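Glycoside Hydrolase Family 43_12 (Metagenome, PDB 7JVH) probably hydrolyses glycosidic bonds in arabinose- or xylose-containing plant polysaccharides or oligosaccharides. Local coordinates at residues 284-289 and 303-308. Residues are numbered along the deposited sequence; the frame is centred on the assembly and turned at random.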
loop_
_atom_site.group_PDB
_atom_site.type_symbol
_atom_site.label_atom_id
_atom_site.label_comp_id
_atom_site.label_asym_id
_atom_site.label_seq_id
_atom_site.Cartn_x
_atom_site.Cartn_y
_atom_site.Cartn_z
ATOM N N PRO A 284 19.365 7.001 15.412
ATOM C CA PRO A 284 18.468 5.886 15.089
ATOM C C PRO A 284 19.192 4.565 14.705
ATOM O O PRO A 284 20.420 4.549 14.591
ATOM C CB PRO A 284 17.714 6.413 13.873
ATOM C CG PRO A 284 18.689 7.335 13.214
ATOM C CD PRO A 284 19.479 7.979 14.325
ATOM N N ILE A 285 18.412 3.486 14.543
ATOM C CA ILE A 285 18.909 2.178 14.137
ATOM C C ILE A 285 18.564 1.807 12.682
ATOM O O ILE A 285 18.989 0.749 12.190
ATOM C CB ILE A 285 18.415 1.049 15.050
ATOM C CG1 ILE A 285 16.886 1.066 15.189
ATOM C CG2 ILE A 285 19.101 1.139 16.415
ATOM C CD1 ILE A 285 16.297 -0.171 15.826
ATOM N N LEU A 286 17.827 2.700 12.010
ATOM C CA LEU A 286 17.402 2.492 10.602
ATOM C C LEU A 286 17.045 3.811 9.914
ATOM O O LEU A 286 16.016 4.348 10.230
ATOM C CB LEU A 286 16.176 1.589 10.587
ATOM C CG LEU A 286 15.597 1.360 9.200
ATOM C CD1 LEU A 286 16.477 0.417 8.422
ATOM C CD2 LEU A 286 14.203 0.796 9.282
ATOM N N THR A 287 17.859 4.281 8.975
ATOM C CA THR A 287 17.520 5.487 8.215
ATOM C C THR A 287 18.349 5.584 6.938
ATOM O O THR A 287 19.386 4.961 6.827
ATOM C CB THR A 287 17.754 6.773 9.034
ATOM O OG1 THR A 287 17.269 7.903 8.302
ATOM C CG2 THR A 287 19.237 6.975 9.357
ATOM N N GLN A 288 17.858 6.381 5.991
ATOM C CA GLN A 288 18.601 6.791 4.809
ATOM C C GLN A 288 18.736 8.308 4.700
ATOM O O GLN A 288 19.271 8.803 3.709
ATOM C CB GLN A 288 17.907 6.264 3.562
ATOM C CG GLN A 288 17.889 4.747 3.435
ATOM C CD GLN A 288 19.278 4.156 3.243
ATOM O OE1 GLN A 288 19.830 4.128 2.127
ATOM N NE2 GLN A 288 19.865 3.711 4.343
ATOM N N ARG A 289 18.286 9.034 5.738
ATOM C CA ARG A 289 18.042 10.469 5.640
ATOM C C ARG A 289 19.270 11.345 5.422
ATOM O O ARG A 289 19.167 12.427 4.844
ATOM C CB ARG A 289 17.244 10.948 6.852
ATOM C CG ARG A 289 18.010 10.990 8.170
ATOM C CD ARG A 289 16.960 11.121 9.267
ATOM N NE ARG A 289 17.549 11.074 10.584
ATOM C CZ ARG A 289 16.865 10.968 11.722
ATOM N NH1 ARG A 289 15.534 10.927 11.703
ATOM N NH2 ARG A 289 17.523 10.914 12.891
ATOM N N GLY A 303 11.740 3.893 7.328
ATOM C CA GLY A 303 11.274 3.782 8.689
ATOM C C GLY A 303 9.983 2.987 8.768
ATOM O O GLY A 303 9.606 2.293 7.813
ATOM N N HIS A 304 9.305 3.112 9.918
ATOM C CA HIS A 304 8.067 2.398 10.226
ATOM C C HIS A 304 8.251 0.890 10.110
ATOM O O HIS A 304 7.623 0.215 9.283
ATOM C CB HIS A 304 6.881 2.855 9.364
ATOM C CG HIS A 304 5.572 2.716 10.061
ATOM N ND1 HIS A 304 4.831 3.813 10.451
ATOM C CD2 HIS A 304 4.893 1.630 10.497
ATOM C CE1 HIS A 304 3.738 3.409 11.075
ATOM N NE2 HIS A 304 3.751 2.088 11.121
ATOM N N ALA A 305 9.126 0.364 10.972
ATOM C CA ALA A 305 9.530 -1.028 10.929
ATOM C C ALA A 305 8.728 -1.868 11.894
ATOM O O ALA A 305 8.025 -1.351 12.768
ATOM C CB ALA A 305 11.004 -1.141 11.247
ATOM N N ASP A 306 8.838 -3.184 11.729
ATOM C CA ASP A 306 8.308 -4.150 12.672
ATOM C C ASP A 306 9.198 -5.395 12.611
ATOM O O ASP A 306 9.615 -5.802 11.511
ATOM C CB ASP A 306 6.872 -4.468 12.290
ATOM C CG ASP A 306 6.134 -5.299 13.323
ATOM O OD1 ASP A 306 6.584 -5.448 14.485
ATOM O OD2 ASP A 306 5.064 -5.823 12.967
ATOM N N LEU A 307 9.502 -5.973 13.781
ATOM C CA LEU A 307 10.404 -7.120 13.895
ATOM C C LEU A 307 9.659 -8.444 14.045
ATOM O O LEU A 307 8.564 -8.491 14.601
ATOM C CB LEU A 307 11.325 -6.953 15.105
ATOM C CG LEU A 307 12.114 -5.656 15.236
ATOM C CD1 LEU A 307 13.054 -5.786 16.423
ATOM C CD2 LEU A 307 12.875 -5.311 13.957
ATOM N N VAL A 308 10.286 -9.519 13.564
ATOM C CA VAL A 308 9.810 -10.878 13.779
ATOM C C VAL A 308 10.995 -11.839 13.932
ATOM O O VAL A 308 12.001 -11.703 13.245
ATOM C CB VAL A 308 8.875 -11.327 12.639
ATOM C CG1 VAL A 308 9.657 -11.547 11.345
ATOM C CG2 VAL A 308 8.110 -12.571 13.044
#
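Leu-286 meets Gly-303 and Ala-305 through a single methyl group, and its course illustrates how one leucine can connect neighbouring blades of a propeller. CB starts the side chain toward strand 303-308 but stays 5.7 Å from the CA of Gly-303. CG, anti to the backbone N (chi1 177°), carries the chain onward and is still 5.0 Å from the CA of Gly-303; the two methyls then part company. CD1 stays back, 6.4 Å from the CB of Ala-305. CD2, anti to CA, extends the zigzag of CA, CB and CG and makes the contact: it lies 4.2 Å from the CA of Gly-303 and equally 4.2 Å from the CB of Ala-305. The tip thus spans two residues of the strand, while His-304 between them turns its side chain away. Phe-319 and Phe-350, both touching Leu-286 and Ala-305, extend this apolar patch.

No hydrogen bond crosses directly between the segments; Glu-265 provides a polar link. Its backbone pairs with Ile-285 and Leu-286 in a classic beta bulge, and its OE1 accepts from the N of Ala-305. Farther along, Thr-287 forms an ST turn, its OG1 accepting from the N of Arg-289 at 3.0 Å and also bonding the O of His-263.

In the five-bladed beta-propeller fold of family 43, segment 284-289 belongs to the connection from the blade containing strand 265-270 to the next, which begins with strand 300-308. The chemistry implies a buried, modest van der Waals contact without directional bonds of its own, accompanied by the more specific hydrogen bonding of Glu-265.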